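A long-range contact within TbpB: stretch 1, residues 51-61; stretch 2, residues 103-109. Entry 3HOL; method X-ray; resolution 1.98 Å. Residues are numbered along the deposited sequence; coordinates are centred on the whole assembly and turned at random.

Stretch 1, residues 51-61: VITNGNLDDVP
Stretch 2 103-109: VYYKGNS

Stretch 1 leaves a strand at Ile52 and becomes a loop that folds around one long side chain of stretch 2, which runs as a strand from Val103 through Gly107. The strand is well extended, phi/psi moving from -126/138 at Val103 to -153/164 at Gly107, so CA-to-CB bonds alternate: Tyr104, Lys106 and Asn108 point toward the loop, Val103 and Tyr105 away. Two CA pairs set the register: Gly55 CA lies 4.5 Å from Asn108 CA, and Pro61 CA 7.5 Å from Tyr104 CA. The contact buries 518 Å², both sides summed.

Lys106 is the principal bump, with 131 Å² covered. Its chi angles of 60°, 158°, 73° and -171° (p, t, p, t) carry the amine into a hollow lined by main-chain carbonyls. Lys106 NZ donates to Asn54 O at 3.0 Å, to Asn56 O at 2.9 Å and to Asp59 O at 2.7 Å. The three acceptors equal in number the protons of an ammonium group, though they are spread unevenly around NZ. A type I turn spans Asn56 to Asp59, with phi/psi -70/-18 at Leu57 and -83/-18 at Asp58, and is closed by Asp59 N to Asn56 O at 3.2 Å; Asn56 O thus serves both turn and lysine. Side-chain hydrogen bonds link the residues around the hollow: Asn54 (chi1 175°, t) accepts from Asn56 N at OD1, 2.9 Å, and gives ND2 to Asp59 OD2, 3.1 Å, while Asn56 OD1 accepts from Asp58 N at 2.8 Å. The aliphatic part of the lysine is flanked by carbon: Ile52 CG2 is 4.1 Å from Lys106 CE, and Leu57 CD2 is 4.1 Å from Lys106 CD.

At the Tyr104 end, chi1 73° (p) and chi2 95° set the ring with one face against Pro61. Pro61, its pucker C-gamma exo, covers that face: its CD stands 3.6 Å from the Tyr104 ring centroid, 9° off the normal, a CH-pi contact. Val60 (t) adds CG1 at 3.6 Å from Tyr104 CE2, approaching obliquely. Ile52 (m, t) extends CD1 to 3.6 Å from Tyr105 O and 4.2 Å from Tyr104 CB.

At the other end, Asn108 (chi1 58°, p; chi2 69°) donates ND2 to Gly55 O at 2.9 Å and 166°, its amide also 3.7 Å from Leu57 CG (ND2 to CG). Gly55, phi/psi -87/7, permits the close fit: an ideal CB there would sit 2.9 Å from Asn108 CB, a clash, and 3.2 Å from Gly107 O. Gly107 O, 3.7 Å from Gly55 CA, is buried with no partner anywhere in the model.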

# COMPACT_ATOMS: atom_id res chain seq x y z
N VAL A 51 -0.86 -1.77 14.79
CA VAL A 51 -0.36 -1.82 13.42
C VAL A 51 0.99 -2.53 13.36
O VAL A 51 1.82 -2.38 14.23
CB VAL A 51 -0.30 -0.40 12.75
CG1 VAL A 51 0.34 0.63 13.63
CG2 VAL A 51 0.46 -0.43 11.45
N ILE A 52 1.22 -3.30 12.31
CA ILE A 52 2.54 -3.82 12.01
C ILE A 52 3.19 -3.02 10.87
O ILE A 52 2.56 -2.82 9.81
CB ILE A 52 2.45 -5.31 11.58
CG1 ILE A 52 1.95 -6.15 12.75
CG2 ILE A 52 3.82 -5.82 11.14
CD1 ILE A 52 1.77 -7.67 12.46
N THR A 53 4.44 -2.60 11.07
CA THR A 53 5.23 -1.82 10.09
C THR A 53 6.39 -2.60 9.45
O THR A 53 7.06 -2.11 8.54
CB THR A 53 5.79 -0.52 10.74
OG1 THR A 53 6.68 -0.85 11.82
CG2 THR A 53 4.67 0.32 11.30
N ASN A 54 6.62 -3.82 9.94
CA ASN A 54 7.68 -4.73 9.50
C ASN A 54 6.99 -5.77 8.57
O ASN A 54 6.17 -6.55 9.06
CB ASN A 54 8.28 -5.41 10.76
CG ASN A 54 9.31 -6.47 10.44
OD1 ASN A 54 9.66 -6.68 9.29
ND2 ASN A 54 9.82 -7.15 11.48
N GLY A 55 7.32 -5.75 7.27
CA GLY A 55 6.83 -6.74 6.30
C GLY A 55 7.64 -8.03 6.16
O GLY A 55 7.34 -8.85 5.29
N ASN A 56 8.65 -8.23 7.03
CA ASN A 56 9.50 -9.42 6.92
C ASN A 56 8.73 -10.60 7.48
O ASN A 56 8.39 -10.61 8.66
CB ASN A 56 10.85 -9.22 7.67
CG ASN A 56 11.77 -10.49 7.68
OD1 ASN A 56 11.40 -11.59 7.23
ND2 ASN A 56 12.99 -10.30 8.19
N LEU A 57 8.50 -11.60 6.63
CA LEU A 57 7.70 -12.77 7.00
C LEU A 57 8.36 -13.69 8.02
O LEU A 57 7.68 -14.50 8.66
CB LEU A 57 7.29 -13.56 5.76
CG LEU A 57 6.56 -12.70 4.68
CD1 LEU A 57 6.10 -13.64 3.59
CD2 LEU A 57 5.34 -11.88 5.25
N ASP A 58 9.67 -13.57 8.18
CA ASP A 58 10.38 -14.39 9.13
C ASP A 58 10.31 -13.85 10.53
O ASP A 58 10.61 -14.57 11.47
CB ASP A 58 11.83 -14.55 8.68
CG ASP A 58 11.93 -15.49 7.51
OD1 ASP A 58 11.30 -16.56 7.57
OD2 ASP A 58 12.59 -15.15 6.52
N ASP A 59 9.96 -12.57 10.67
CA ASP A 59 9.75 -12.03 12.00
C ASP A 59 8.27 -12.09 12.43
O ASP A 59 7.42 -11.36 11.89
CB ASP A 59 10.20 -10.58 12.05
CG ASP A 59 11.68 -10.40 11.73
OD1 ASP A 59 12.49 -11.34 11.92
OD2 ASP A 59 12.02 -9.29 11.29
N VAL A 60 7.97 -12.92 13.41
CA VAL A 60 6.64 -13.01 13.95
C VAL A 60 6.48 -11.95 15.07
O VAL A 60 7.42 -11.76 15.85
CB VAL A 60 6.39 -14.43 14.45
CG1 VAL A 60 5.00 -14.62 14.89
CG2 VAL A 60 6.64 -15.42 13.28
N PRO A 61 5.32 -11.25 15.13
CA PRO A 61 5.15 -10.28 16.20
C PRO A 61 5.39 -10.91 17.60
O PRO A 61 4.96 -12.02 17.85
CB PRO A 61 3.68 -9.86 16.08
CG PRO A 61 3.29 -10.13 14.70
CD PRO A 61 4.18 -11.24 14.18
N VAL A 103 -2.45 -12.86 17.94
CA VAL A 103 -2.95 -13.31 16.61
C VAL A 103 -2.66 -12.15 15.65
O VAL A 103 -2.87 -10.96 16.01
CB VAL A 103 -4.46 -13.67 16.67
CG1 VAL A 103 -5.02 -14.11 15.27
CG2 VAL A 103 -4.70 -14.81 17.74
N TYR A 104 -2.17 -12.46 14.44
CA TYR A 104 -1.72 -11.41 13.51
C TYR A 104 -1.85 -11.80 12.03
O TYR A 104 -2.01 -12.99 11.67
CB TYR A 104 -0.25 -11.10 13.80
CG TYR A 104 0.66 -12.22 13.34
CD1 TYR A 104 1.29 -12.15 12.08
CD2 TYR A 104 0.84 -13.36 14.11
CE1 TYR A 104 2.07 -13.20 11.62
CE2 TYR A 104 1.64 -14.39 13.67
CZ TYR A 104 2.23 -14.31 12.40
OH TYR A 104 3.02 -15.33 11.94
N TYR A 105 -1.83 -10.80 11.16
CA TYR A 105 -1.41 -11.04 9.76
C TYR A 105 -0.43 -9.97 9.38
O TYR A 105 -0.47 -8.85 9.93
CB TYR A 105 -2.59 -11.01 8.79
CG TYR A 105 -3.06 -9.62 8.34
CD1 TYR A 105 -2.56 -9.02 7.16
CD2 TYR A 105 -4.05 -8.93 9.05
CE1 TYR A 105 -2.99 -7.73 6.74
CE2 TYR A 105 -4.52 -7.66 8.62
CZ TYR A 105 -3.98 -7.09 7.44
OH TYR A 105 -4.40 -5.86 7.02
N LYS A 106 0.40 -10.27 8.37
CA LYS A 106 1.20 -9.24 7.75
C LYS A 106 1.54 -9.62 6.31
O LYS A 106 1.35 -10.78 5.89
CB LYS A 106 2.50 -9.03 8.54
CG LYS A 106 3.35 -10.34 8.61
CD LYS A 106 4.83 -10.07 8.89
CE LYS A 106 5.09 -9.65 10.29
NZ LYS A 106 6.53 -9.20 10.46
N GLY A 107 2.01 -8.63 5.57
CA GLY A 107 2.48 -8.81 4.19
C GLY A 107 3.52 -7.79 3.79
O GLY A 107 3.68 -6.75 4.44
N ASN A 108 4.23 -8.06 2.70
CA ASN A 108 5.10 -7.05 2.12
C ASN A 108 4.80 -6.94 0.63
O ASN A 108 4.10 -7.79 0.07
CB ASN A 108 6.58 -7.40 2.32
CG ASN A 108 6.95 -8.74 1.71
OD1 ASN A 108 6.96 -8.89 0.50
ND2 ASN A 108 7.24 -9.73 2.57
N SER A 109 5.32 -5.89 0.01
CA SER A 109 5.09 -5.63 -1.43
C SER A 109 3.60 -5.47 -1.80
O SER A 109 3.10 -6.20 -2.66
CB SER A 109 5.78 -6.73 -2.27
OG SER A 109 5.57 -6.45 -3.64